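Local coordinates for protein YJHT (Escherichia coli, PDB 2UVK) that catalyses the conversion of N-acetyl-alpha-neuraminate to its beta-anomer, speeding sialic acid mutarotation as a homodimeric Kelch-repeat beta-propeller protein of the periplasm, at residues B[49-53]-B[54-58]; B[151-154]-B[155-159]; B[222-226]-B[227-231]; B[274-277]-B[278-281]; B[313-317]-B[318-322]. All coordinates share one frame; numbering follows the deposited sequence.

Contact 1 of 5, residues B[49-53]-B[54-58]; sequences AAFPG and GPRDQ
The guanidinium group of Arg56 lays one face over the rim of the Phe51 ring, with Phe51 CE2 centred on that face and 3.9 Å from Arg56 CZ. The two planes stand 87° apart, so the ring meets the flat charged group with its edge. Phe51 reaches this place because its CG lies anti to the backbone N (chi1 -173°). The same edge also meets the intervening backbone: Phe51 CD2 is 3.2 Å from Gly54 O, which lies near the ring plane. At its own edge the guanidinium grips one atom with two nitrogens. Arg56 NE donates to Gly53 O at 3.1 Å, and Arg56 NH2 reaches the same Gly53 O also at 3.1 Å. Both donors come from one face of the carbonyl, NE well above its plane. Gly53 has no side chain, which lets Arg56 NH2 approach to 3.7 Å from Gly53 CA. Arg56 NH2 also salt-bridges Asp87, and NH1 donates to Gly72 O. A water links Phe51 O, to which it donates, with Gly54 N, from which it accepts. With a methionine in place of Arg56, Gly53 O would probably lose both side-chain donors and Asp87 its salt-bridge mate. The loop lies between strands 46-47 and 60-64 in the first Kelch repeat. Beside it, strand 88-92 brings His89 against Pro52 and Arg56, while Trp98 of strand 97-100 meets the Phe51 ring edge-to-face.

Contact 2 of 5, residues B[151-154]-B[155-159]; sequences KINA and HYFDK
The Phe157 ring and the Asn153 amide lie side by side one helical turn apart, their planes 34° from each other and Asn153 ND2 3.8 Å from Phe157 CE2. One face of the Phe157 ring is covered by its neighbour Tyr156, whose CD2 stands over the centre; the opposite face stacks on Tyr276. The Tyr156 ring in turn has Phe157 CE1 at its edge. Asn153 is held at its polar end from outside, ND2 bonding to Tyr135 OH, which fixes the amide next to the phenyl ring. On another flank of the helix Lys151 has CG anti to its backbone N (chi1 -170°), which lays its extended chain alongside the His155 imidazole. Its aliphatic carbons do the touching: Lys151 CE is 3.8 Å from His155 NE2, and Lys151 CG is 4.1 Å from His155 CD2. The ammonium stays further off, NZ lying 4.9 Å from His155 NE2, and one water makes weak bonds to both nitrogens. Regular backbone bonds underlie these pairs, such as Phe157 N to Asn153 O at 3.0 Å, but the last, Asp158 N to Ala154 O, is weak at 3.2 Å. There the chain leaves the helix, and Asp158 centres an inverse gamma turn. This is the C-terminal end of helix 146-157, part of a helical insertion between strands 120-125 and 169-174 of one propeller blade. The Phe157 side chain lies about 8 Å from that of Glu209, the predicted proton acceptor, consistent with a place in the surroundings of the active site.

Contact 3 of 5, residues B[222-226]-B[227-231]; sequences LDFTG and NNLKW
Leu222 lies against one face of the Trp231 indole in a CH-pi contact, with Leu222 CG 3.9 Å from the centroid of the six-membered ring. Its methyl CD1 comes closer still to the rim, 3.5 Å from Trp231 CZ3. A second CH-pi contact sits next to it: Leu229 CD1 is 3.9 Å from the centroid of the Phe224 ring and only 5° off the normal, so one methyl stands over the middle of the face. Leu229 swings its branch there with CG anti to the backbone N (chi1 170°). That same methyl also packs on Leu222 CB, joining the two contacts into one apolar patch, to which Leu170 of strand 169-174 adds. Backbone pairing sets the register beneath it. Asp223 N donates to Lys230 O at 2.8 Å, and Lys230 N returns a bond to Asp223 O at 3.1 Å. The connection beyond is organised by polar groups: Thr225 N donates to Asp223 OD1 at 2.9 Å, and the hydroxyl of Thr225 donates to the same oxygen. A water inside the loop donates to Asp223 O and Asn228 O and accepts from Gly226 N, tying both arms together. This is a beta hairpin of the fifth Kelch repeat, with an Asx turn leading its loop; its strands 219-223 and 230-233 are the last two of a four-stranded antiparallel propeller blade.

Contact 4 of 5, residues B[274-277]-B[278-281]; sequences KNYA and HEGL
Tyr276 and Glu279 face each other across a type I beta turn, which runs on into a type II turn from His278 to Leu281. The apolar part is a CH-pi contact: Glu279 CB stands over the Tyr276 ring, 3.6 Å from its centroid. Further along, the extended Glu279 chain keeps its carboxylate stacked on that ring, the planes 10° apart. The aromatic pairing with His278 is oblique, planes at 57°, and Tyr276 CE2 comes within 3.3 Å of His278 CE1. His278 reaches this edge with CG set between its backbone N and carbonyl carbon (chi1 68°). A serine in place of Tyr276 would probably leave Glu279 CB and the His278 imidazole without the ring they pack on, and Phe157 without its stacking partner. Backbone bonds close both turns, Glu279 N to Tyr276 O weakly at 3.4 Å and Leu281 N to His278 O at 3.0 Å. His278 lies about 6 Å, side chain to side chain, from Glu209, the predicted proton acceptor. One water accepts from Ala277 N at 3.1 Å and, more weakly, from His278 ND1.

Contact 5 of 5, residues B[313-317]-B[318-322]; sequences LPWNN and SLLII
The hairpin of strands 311-315 and 318-322, the first two strands of a propeller blade, pairs Leu313 with Leu320 and Trp315 with Ser318 as antiparallel hydrogen-bonded pairs. Leu313 N donates to Leu320 O at 2.9 Å within the carbonyl plane, and Leu320 N answers to Leu313 O at the same 2.9 Å. Trp315 N reaches Ser318 O in a nearly straight bond of 172°, whereas the return bond from Ser318 N to Trp315 O is weak. Asn316 and Asn317 make the reversal between them, both with positive phi. The side chains of Leu313, Trp315, Ser318 and Leu320 share one sheet face. There Trp315 packs its CB on Leu320 CB at 4.1 Å, while Leu320 CD2 reaches Trp315 CE3 of the indole at an equal 4.1 Å. Leu320 sends its branch that way with CG anti to the backbone N (chi1 173°). The Asn316 amide adds to the tryptophan, its ND2 standing 3.5 Å above the indole plane of Trp315, toward the rim. At the far end of the pairing, methyl meets methyl: Leu313 CD1 lies 4.1 Å from Ile322 CD1. The buried Ser318 OG finds its partner outside the hairpin, on Thr339 OG1, and Asn317 OD1 accepts from the backbone N of Asn252. Strand 335-341 flanks strand 318-322 in the same sheet, its Leu337 touching Trp315 and Ser318. From the neighbouring sheet, Val22 of strand 21-25 packs on Leu313 and Ile322, and Ile17 of strand 14-18 on Pro314 and Trp315.

How the contacts relate
The five contacts follow one another along the chain without interleaving and sample several Kelch repeats of the beta-propeller. Contacts 3 and 5 are hairpins within two different four-stranded blades, their centres 26 Å apart, whereas contact 1 occupies the connection between two other blades. Contacts 2 and 4 lie on excursions from the blades and are the one pair that touches, with centres 11 Å apart: Phe157 packs on His278, and Asp158 OD1 probably bonds to Asn275 ND2. They thus join a helix end to a loop far along the chain, near the predicted active-site Glu209. Contact 5 lies on the opposite side of the chain's centre from both, 40 Å from contact 2 between centres.

Contact 1 of 5, residues B[49-53]-B[54-58]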
# COMPACT_ATOMS: atom_id res chain seq x y z
N ALA B 49 -16.07 -23.58 -15.75
CA ALA B 49 -14.76 -24.02 -15.32
C ALA B 49 -14.44 -23.40 -13.95
O ALA B 49 -14.74 -22.23 -13.71
CB ALA B 49 -13.71 -23.63 -16.35
N ALA B 50 -13.86 -24.21 -13.09
CA ALA B 50 -13.52 -23.77 -11.74
C ALA B 50 -12.48 -22.66 -11.75
O ALA B 50 -11.57 -22.61 -12.56
CB ALA B 50 -13.01 -24.94 -10.91
N PHE B 51 -12.62 -21.75 -10.79
CA PHE B 51 -11.63 -20.70 -10.58
C PHE B 51 -10.32 -21.32 -10.11
O PHE B 51 -10.33 -22.05 -9.13
CB PHE B 51 -12.18 -19.71 -9.54
CG PHE B 51 -11.34 -18.49 -9.35
CD1 PHE B 51 -11.28 -17.50 -10.31
CD2 PHE B 51 -10.59 -18.32 -8.19
CE1 PHE B 51 -10.49 -16.38 -10.11
CE2 PHE B 51 -9.82 -17.20 -8.01
CZ PHE B 51 -9.78 -16.24 -8.95
N PRO B 52 -9.21 -21.04 -10.80
CA PRO B 52 -7.95 -21.68 -10.47
C PRO B 52 -7.16 -21.04 -9.32
O PRO B 52 -6.12 -21.58 -8.94
CB PRO B 52 -7.17 -21.53 -11.77
CG PRO B 52 -7.62 -20.32 -12.34
CD PRO B 52 -9.06 -20.24 -12.02
N GLY B 53 -7.62 -19.91 -8.80
CA GLY B 53 -6.87 -19.20 -7.74
C GLY B 53 -7.29 -19.51 -6.31
O GLY B 53 -6.90 -18.78 -5.35
N GLY B 54 -8.07 -20.57 -6.13
CA GLY B 54 -8.62 -20.93 -4.85
C GLY B 54 -9.83 -20.11 -4.45
O GLY B 54 -10.14 -19.11 -5.12
N PRO B 55 -10.52 -20.50 -3.38
CA PRO B 55 -11.67 -19.74 -2.90
C PRO B 55 -11.30 -18.31 -2.56
O PRO B 55 -10.20 -18.07 -2.07
CB PRO B 55 -12.08 -20.48 -1.64
CG PRO B 55 -11.60 -21.93 -1.90
CD PRO B 55 -10.32 -21.73 -2.58
N ARG B 56 -12.22 -17.38 -2.83
CA ARG B 56 -12.02 -15.94 -2.55
C ARG B 56 -13.28 -15.37 -1.98
O ARG B 56 -14.35 -15.51 -2.61
CB ARG B 56 -11.69 -15.13 -3.82
CG ARG B 56 -10.49 -15.59 -4.61
CD ARG B 56 -9.14 -15.50 -3.89
NE ARG B 56 -8.03 -16.02 -4.69
CZ ARG B 56 -7.33 -15.34 -5.59
NH1 ARG B 56 -7.60 -14.06 -5.85
NH2 ARG B 56 -6.31 -15.91 -6.24
N ASP B 57 -13.19 -14.73 -0.82
CA ASP B 57 -14.27 -13.89 -0.29
C ASP B 57 -13.96 -12.43 -0.62
O ASP B 57 -12.82 -12.02 -0.62
CB ASP B 57 -14.38 -14.01 1.23
CG ASP B 57 -15.04 -15.28 1.69
OD1 ASP B 57 -15.68 -16.02 0.91
OD2 ASP B 57 -14.92 -15.55 2.92
N GLN B 58 -14.99 -11.67 -0.96
CA GLN B 58 -14.79 -10.25 -1.20
C GLN B 58 -13.91 -9.92 -2.42
O GLN B 58 -13.27 -8.86 -2.50
CB GLN B 58 -14.28 -9.51 0.06
CG GLN B 58 -15.24 -9.63 1.24
CD GLN B 58 -14.85 -8.75 2.39
OE1 GLN B 58 -14.67 -7.56 2.23
NE2 GLN B 58 -14.66 -9.35 3.56
O HOH W 1 -8.59 -23.05 -7.31

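Contact 2 of 5, residues B[151-154]-B[155-159]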
# COMPACT_ATOMS: atom_id res chain seq x y z
N LYS B 151 -4.14 -9.81 23.56
CA LYS B 151 -3.20 -8.72 23.30
C LYS B 151 -3.27 -8.34 21.82
O LYS B 151 -3.28 -7.16 21.49
CB LYS B 151 -1.78 -9.12 23.67
CG LYS B 151 -0.76 -8.01 23.67
CD LYS B 151 0.64 -8.54 23.99
CE LYS B 151 1.71 -7.48 23.71
NZ LYS B 151 3.05 -8.07 23.71
N ILE B 152 -3.31 -9.35 20.96
CA ILE B 152 -3.35 -9.09 19.51
C ILE B 152 -4.61 -8.32 19.14
O ILE B 152 -4.55 -7.34 18.38
CB ILE B 152 -3.25 -10.41 18.73
CG1 ILE B 152 -1.84 -10.96 18.80
CG2 ILE B 152 -3.62 -10.20 17.24
CD1 ILE B 152 -1.74 -12.50 18.60
N ASN B 153 -5.75 -8.75 19.66
CA ASN B 153 -7.02 -8.09 19.43
C ASN B 153 -7.07 -6.68 19.99
O ASN B 153 -7.58 -5.75 19.37
CB ASN B 153 -8.21 -8.93 19.92
CG ASN B 153 -8.46 -10.13 19.05
OD1 ASN B 153 -8.75 -11.24 19.54
ND2 ASN B 153 -8.40 -9.92 17.76
N ALA B 154 -6.55 -6.51 21.19
CA ALA B 154 -6.53 -5.21 21.78
C ALA B 154 -5.73 -4.24 20.93
O ALA B 154 -6.19 -3.14 20.66
CB ALA B 154 -5.95 -5.28 23.21
N HIS B 155 -4.54 -4.65 20.49
CA HIS B 155 -3.70 -3.79 19.65
C HIS B 155 -4.42 -3.54 18.32
O HIS B 155 -4.42 -2.43 17.78
CB HIS B 155 -2.37 -4.43 19.33
CG HIS B 155 -1.31 -4.28 20.38
ND1 HIS B 155 -1.07 -3.11 21.05
CD2 HIS B 155 -0.33 -5.14 20.76
CE1 HIS B 155 -0.03 -3.27 21.85
NE2 HIS B 155 0.43 -4.49 21.70
N TYR B 156 -5.02 -4.58 17.77
CA TYR B 156 -5.63 -4.46 16.43
C TYR B 156 -6.80 -3.47 16.37
O TYR B 156 -6.92 -2.68 15.42
CB TYR B 156 -6.10 -5.82 15.95
CG TYR B 156 -6.54 -5.86 14.49
CD1 TYR B 156 -5.62 -5.82 13.46
CD2 TYR B 156 -7.89 -5.97 14.18
CE1 TYR B 156 -6.04 -5.88 12.12
CE2 TYR B 156 -8.33 -6.03 12.84
CZ TYR B 156 -7.38 -5.99 11.84
OH TYR B 156 -7.76 -6.08 10.51
N PHE B 157 -7.70 -3.51 17.35
CA PHE B 157 -8.91 -2.71 17.31
C PHE B 157 -8.77 -1.32 17.94
O PHE B 157 -9.58 -0.45 17.66
CB PHE B 157 -10.08 -3.47 17.93
CG PHE B 157 -10.51 -4.65 17.14
CD1 PHE B 157 -11.20 -4.46 15.95
CD2 PHE B 157 -10.25 -5.94 17.55
CE1 PHE B 157 -11.61 -5.54 15.18
CE2 PHE B 157 -10.66 -7.02 16.77
CZ PHE B 157 -11.35 -6.81 15.59
N ASP B 158 -7.71 -1.09 18.70
CA ASP B 158 -7.53 0.19 19.41
C ASP B 158 -6.66 1.13 18.58
O ASP B 158 -5.52 1.46 18.94
CB ASP B 158 -6.88 -0.04 20.78
CG ASP B 158 -6.83 1.23 21.62
OD1 ASP B 158 -7.60 2.17 21.31
OD2 ASP B 158 -6.01 1.28 22.56
N LYS B 159 -7.20 1.53 17.44
CA LYS B 159 -6.51 2.46 16.56
C LYS B 159 -7.53 3.40 15.96
O LYS B 159 -8.70 3.06 15.82
CB LYS B 159 -5.80 1.71 15.42
CG LYS B 159 -4.91 0.57 15.81
CD LYS B 159 -4.17 0.01 14.58
CE LYS B 159 -3.26 -1.16 14.94
NZ LYS B 159 -2.27 -0.81 15.99
O HOH W 2 3.60 -5.61 22.31

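Contact 3 of 5, residues B[222-226]-B[227-231]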
# COMPACT_ATOMS: atom_id res chain seq x y z
N LEU B 222 -17.74 10.34 -7.94
CA LEU B 222 -16.62 10.57 -8.83
C LEU B 222 -17.19 11.08 -10.13
O LEU B 222 -17.99 10.41 -10.75
CB LEU B 222 -15.81 9.28 -9.09
CG LEU B 222 -14.95 8.75 -7.93
CD1 LEU B 222 -15.74 8.45 -6.64
CD2 LEU B 222 -14.18 7.49 -8.38
N ASP B 223 -16.77 12.29 -10.51
CA ASP B 223 -17.27 12.97 -11.70
C ASP B 223 -16.15 13.01 -12.76
O ASP B 223 -15.18 13.75 -12.63
CB ASP B 223 -17.71 14.35 -11.27
CG ASP B 223 -18.28 15.17 -12.42
OD1 ASP B 223 -18.12 14.79 -13.59
OD2 ASP B 223 -18.88 16.23 -12.12
N PHE B 224 -16.31 12.19 -13.79
CA PHE B 224 -15.36 12.10 -14.89
C PHE B 224 -15.76 12.97 -16.09
O PHE B 224 -15.21 12.77 -17.17
CB PHE B 224 -15.28 10.65 -15.41
CG PHE B 224 -14.65 9.65 -14.44
CD1 PHE B 224 -13.31 9.33 -14.56
CD2 PHE B 224 -15.41 8.99 -13.50
CE1 PHE B 224 -12.73 8.40 -13.71
CE2 PHE B 224 -14.82 8.02 -12.65
CZ PHE B 224 -13.50 7.76 -12.77
N THR B 225 -16.71 13.90 -15.92
CA THR B 225 -17.26 14.66 -17.06
C THR B 225 -16.29 15.68 -17.64
O THR B 225 -16.39 16.06 -18.81
CB THR B 225 -18.56 15.39 -16.69
OG1 THR B 225 -18.33 16.29 -15.59
CG2 THR B 225 -19.67 14.42 -16.32
N GLY B 226 -15.34 16.13 -16.83
CA GLY B 226 -14.45 17.20 -17.22
C GLY B 226 -13.06 16.71 -17.55
O GLY B 226 -12.79 15.51 -17.59
N ASN B 227 -12.17 17.66 -17.74
CA ASN B 227 -10.79 17.37 -18.07
C ASN B 227 -10.05 16.73 -16.88
O ASN B 227 -9.05 16.04 -17.07
CB ASN B 227 -10.06 18.65 -18.49
CG ASN B 227 -10.58 19.23 -19.82
OD1 ASN B 227 -10.00 20.18 -20.35
ND2 ASN B 227 -11.68 18.68 -20.34
N ASN B 228 -10.54 16.98 -15.67
CA ASN B 228 -9.93 16.51 -14.44
C ASN B 228 -10.98 15.80 -13.59
O ASN B 228 -12.07 16.31 -13.40
CB ASN B 228 -9.38 17.70 -13.66
CG ASN B 228 -8.31 18.46 -14.44
OD1 ASN B 228 -7.32 17.87 -14.87
ND2 ASN B 228 -8.50 19.77 -14.60
N LEU B 229 -10.64 14.61 -13.08
CA LEU B 229 -11.54 13.89 -12.18
C LEU B 229 -11.85 14.77 -10.98
O LEU B 229 -10.95 15.39 -10.40
CB LEU B 229 -10.91 12.56 -11.72
CG LEU B 229 -11.61 11.78 -10.60
CD1 LEU B 229 -13.00 11.28 -10.96
CD2 LEU B 229 -10.73 10.60 -10.19
N LYS B 230 -13.12 14.82 -10.63
CA LYS B 230 -13.59 15.59 -9.49
C LYS B 230 -14.32 14.67 -8.53
O LYS B 230 -15.13 13.85 -8.94
CB LYS B 230 -14.52 16.70 -9.98
CG LYS B 230 -15.12 17.55 -8.89
CD LYS B 230 -14.10 18.49 -8.30
CE LYS B 230 -14.67 19.24 -7.12
NZ LYS B 230 -13.62 20.07 -6.46
N TRP B 231 -14.03 14.84 -7.24
CA TRP B 231 -14.64 14.07 -6.15
C TRP B 231 -15.55 14.97 -5.32
O TRP B 231 -15.14 16.08 -4.95
CB TRP B 231 -13.56 13.53 -5.22
CG TRP B 231 -12.58 12.61 -5.83
CD1 TRP B 231 -11.60 12.92 -6.70
CD2 TRP B 231 -12.47 11.19 -5.59
NE1 TRP B 231 -10.87 11.80 -7.04
CE2 TRP B 231 -11.40 10.72 -6.38
CE3 TRP B 231 -13.18 10.28 -4.78
CZ2 TRP B 231 -10.99 9.37 -6.37
CZ3 TRP B 231 -12.76 8.92 -4.78
CH2 TRP B 231 -11.70 8.49 -5.59
O HOH W 3 -14.64 16.00 -14.05

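Contact 4 of 5, residues B[274-277]-B[278-281]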
# COMPACT_ATOMS: atom_id res chain seq x y z
N LYS B 274 -13.98 6.18 21.66
CA LYS B 274 -13.78 4.74 21.80
C LYS B 274 -13.36 4.16 20.45
O LYS B 274 -14.20 3.95 19.60
CB LYS B 274 -15.05 4.05 22.27
CG LYS B 274 -14.80 2.71 22.93
N ASN B 275 -12.07 3.93 20.28
CA ASN B 275 -11.56 3.45 18.97
C ASN B 275 -12.18 2.13 18.59
O ASN B 275 -12.45 1.89 17.41
CB ASN B 275 -10.05 3.29 19.00
CG ASN B 275 -9.32 4.61 18.92
OD1 ASN B 275 -9.89 5.63 18.55
ND2 ASN B 275 -8.03 4.59 19.24
N TYR B 276 -12.37 1.25 19.57
CA TYR B 276 -12.99 -0.06 19.36
C TYR B 276 -14.50 0.17 19.41
O TYR B 276 -15.17 -0.06 20.43
CB TYR B 276 -12.48 -1.03 20.42
CG TYR B 276 -12.84 -2.50 20.29
CD1 TYR B 276 -12.26 -3.44 21.13
CD2 TYR B 276 -13.74 -2.96 19.33
CE1 TYR B 276 -12.57 -4.78 21.05
CE2 TYR B 276 -14.06 -4.31 19.25
CZ TYR B 276 -13.47 -5.21 20.11
OH TYR B 276 -13.77 -6.56 20.03
N ALA B 277 -15.03 0.67 18.30
CA ALA B 277 -16.34 1.30 18.26
C ALA B 277 -17.51 0.34 18.37
O ALA B 277 -18.63 0.75 18.68
CB ALA B 277 -16.48 2.14 16.99
N HIS B 278 -17.26 -0.94 18.07
CA HIS B 278 -18.30 -1.95 18.01
C HIS B 278 -18.12 -3.02 19.09
O HIS B 278 -18.80 -4.03 19.05
CB HIS B 278 -18.33 -2.61 16.62
CG HIS B 278 -17.12 -3.44 16.31
ND1 HIS B 278 -15.83 -2.98 16.45
CD2 HIS B 278 -17.01 -4.69 15.80
CE1 HIS B 278 -14.98 -3.92 16.07
NE2 HIS B 278 -15.67 -4.97 15.69
N GLU B 279 -17.24 -2.78 20.05
CA GLU B 279 -17.06 -3.72 21.17
C GLU B 279 -18.39 -4.08 21.84
O GLU B 279 -19.15 -3.20 22.25
CB GLU B 279 -16.09 -3.15 22.21
CG GLU B 279 -15.67 -4.19 23.24
CD GLU B 279 -14.63 -3.67 24.22
OE1 GLU B 279 -14.23 -2.50 24.13
OE2 GLU B 279 -14.21 -4.46 25.09
N GLY B 280 -18.70 -5.37 21.90
CA GLY B 280 -19.92 -5.85 22.56
C GLY B 280 -21.21 -5.75 21.75
O GLY B 280 -22.24 -6.29 22.16
N LEU B 281 -21.17 -5.08 20.60
CA LEU B 281 -22.37 -4.88 19.81
C LEU B 281 -22.60 -6.07 18.88
O LEU B 281 -21.64 -6.73 18.45
CB LEU B 281 -22.29 -3.57 18.99
CG LEU B 281 -22.05 -2.26 19.75
CD1 LEU B 281 -22.14 -1.06 18.83
CD2 LEU B 281 -23.06 -2.12 20.90
O HOH W 4 -13.89 -0.95 15.92

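Contact 5 of 5, residues B[313-317]-B[318-322]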
# COMPACT_ATOMS: atom_id res chain seq x y z
N LEU B 313 -26.32 -6.44 -9.65
CA LEU B 313 -26.11 -6.32 -11.10
C LEU B 313 -27.21 -5.44 -11.71
O LEU B 313 -28.33 -5.50 -11.23
CB LEU B 313 -26.14 -7.68 -11.77
CG LEU B 313 -25.01 -8.64 -11.40
CD1 LEU B 313 -25.24 -10.00 -12.03
CD2 LEU B 313 -23.66 -8.04 -11.83
N PRO B 314 -26.87 -4.64 -12.73
CA PRO B 314 -27.93 -3.94 -13.49
C PRO B 314 -28.64 -4.90 -14.42
O PRO B 314 -27.99 -5.62 -15.16
CB PRO B 314 -27.14 -2.89 -14.30
CG PRO B 314 -25.82 -3.48 -14.51
CD PRO B 314 -25.53 -4.29 -13.24
N TRP B 315 -29.97 -4.92 -14.39
CA TRP B 315 -30.73 -5.77 -15.29
C TRP B 315 -32.10 -5.17 -15.56
O TRP B 315 -32.84 -4.88 -14.63
CB TRP B 315 -30.85 -7.18 -14.71
CG TRP B 315 -31.51 -8.14 -15.63
CD1 TRP B 315 -31.22 -8.33 -16.95
CD2 TRP B 315 -32.57 -9.04 -15.32
NE1 TRP B 315 -32.03 -9.29 -17.48
CE2 TRP B 315 -32.88 -9.75 -16.50
CE3 TRP B 315 -33.29 -9.32 -14.16
CZ2 TRP B 315 -33.88 -10.72 -16.55
CZ3 TRP B 315 -34.29 -10.29 -14.21
CH2 TRP B 315 -34.57 -10.98 -15.41
N ASN B 316 -32.43 -4.97 -16.84
CA ASN B 316 -33.73 -4.40 -17.23
C ASN B 316 -34.06 -3.11 -16.48
O ASN B 316 -35.15 -2.95 -15.93
CB ASN B 316 -34.86 -5.42 -16.96
CG ASN B 316 -34.79 -6.64 -17.84
OD1 ASN B 316 -34.08 -6.67 -18.86
ND2 ASN B 316 -35.55 -7.68 -17.47
N ASN B 317 -33.10 -2.20 -16.42
CA ASN B 317 -33.29 -0.92 -15.74
C ASN B 317 -33.70 -1.08 -14.27
O ASN B 317 -34.40 -0.25 -13.71
CB ASN B 317 -34.32 -0.07 -16.51
CG ASN B 317 -34.26 1.41 -16.16
OD1 ASN B 317 -33.21 1.93 -15.76
ND2 ASN B 317 -35.39 2.10 -16.35
N SER B 318 -33.20 -2.14 -13.64
CA SER B 318 -33.52 -2.47 -12.26
C SER B 318 -32.24 -2.91 -11.57
O SER B 318 -31.22 -3.12 -12.22
CB SER B 318 -34.52 -3.62 -12.21
OG SER B 318 -35.76 -3.24 -12.81
N LEU B 319 -32.31 -3.04 -10.25
CA LEU B 319 -31.23 -3.63 -9.46
C LEU B 319 -31.55 -5.10 -9.20
O LEU B 319 -32.56 -5.42 -8.56
CB LEU B 319 -31.07 -2.88 -8.15
CG LEU B 319 -30.17 -3.54 -7.11
CD1 LEU B 319 -28.79 -3.71 -7.70
CD2 LEU B 319 -30.16 -2.67 -5.88
N LEU B 320 -30.70 -5.99 -9.70
CA LEU B 320 -30.81 -7.41 -9.49
C LEU B 320 -29.87 -7.77 -8.33
O LEU B 320 -28.67 -7.51 -8.42
CB LEU B 320 -30.38 -8.14 -10.76
CG LEU B 320 -30.25 -9.66 -10.73
CD1 LEU B 320 -31.52 -10.31 -10.21
CD2 LEU B 320 -29.83 -10.22 -12.09
N ILE B 321 -30.42 -8.36 -7.26
CA ILE B 321 -29.63 -8.78 -6.09
C ILE B 321 -29.62 -10.30 -6.07
O ILE B 321 -30.67 -10.92 -6.14
CB ILE B 321 -30.27 -8.26 -4.78
CG1 ILE B 321 -30.15 -6.74 -4.69
CG2 ILE B 321 -29.71 -9.01 -3.53
CD1 ILE B 321 -30.96 -6.14 -3.59
N ILE B 322 -28.44 -10.89 -5.95
CA ILE B 322 -28.32 -12.34 -6.00
C ILE B 322 -27.56 -12.79 -4.75
O ILE B 322 -26.44 -12.36 -4.51
CB ILE B 322 -27.58 -12.84 -7.25
CG1 ILE B 322 -28.20 -12.26 -8.54
CG2 ILE B 322 -27.61 -14.37 -7.29
CD1 ILE B 322 -27.46 -12.67 -9.81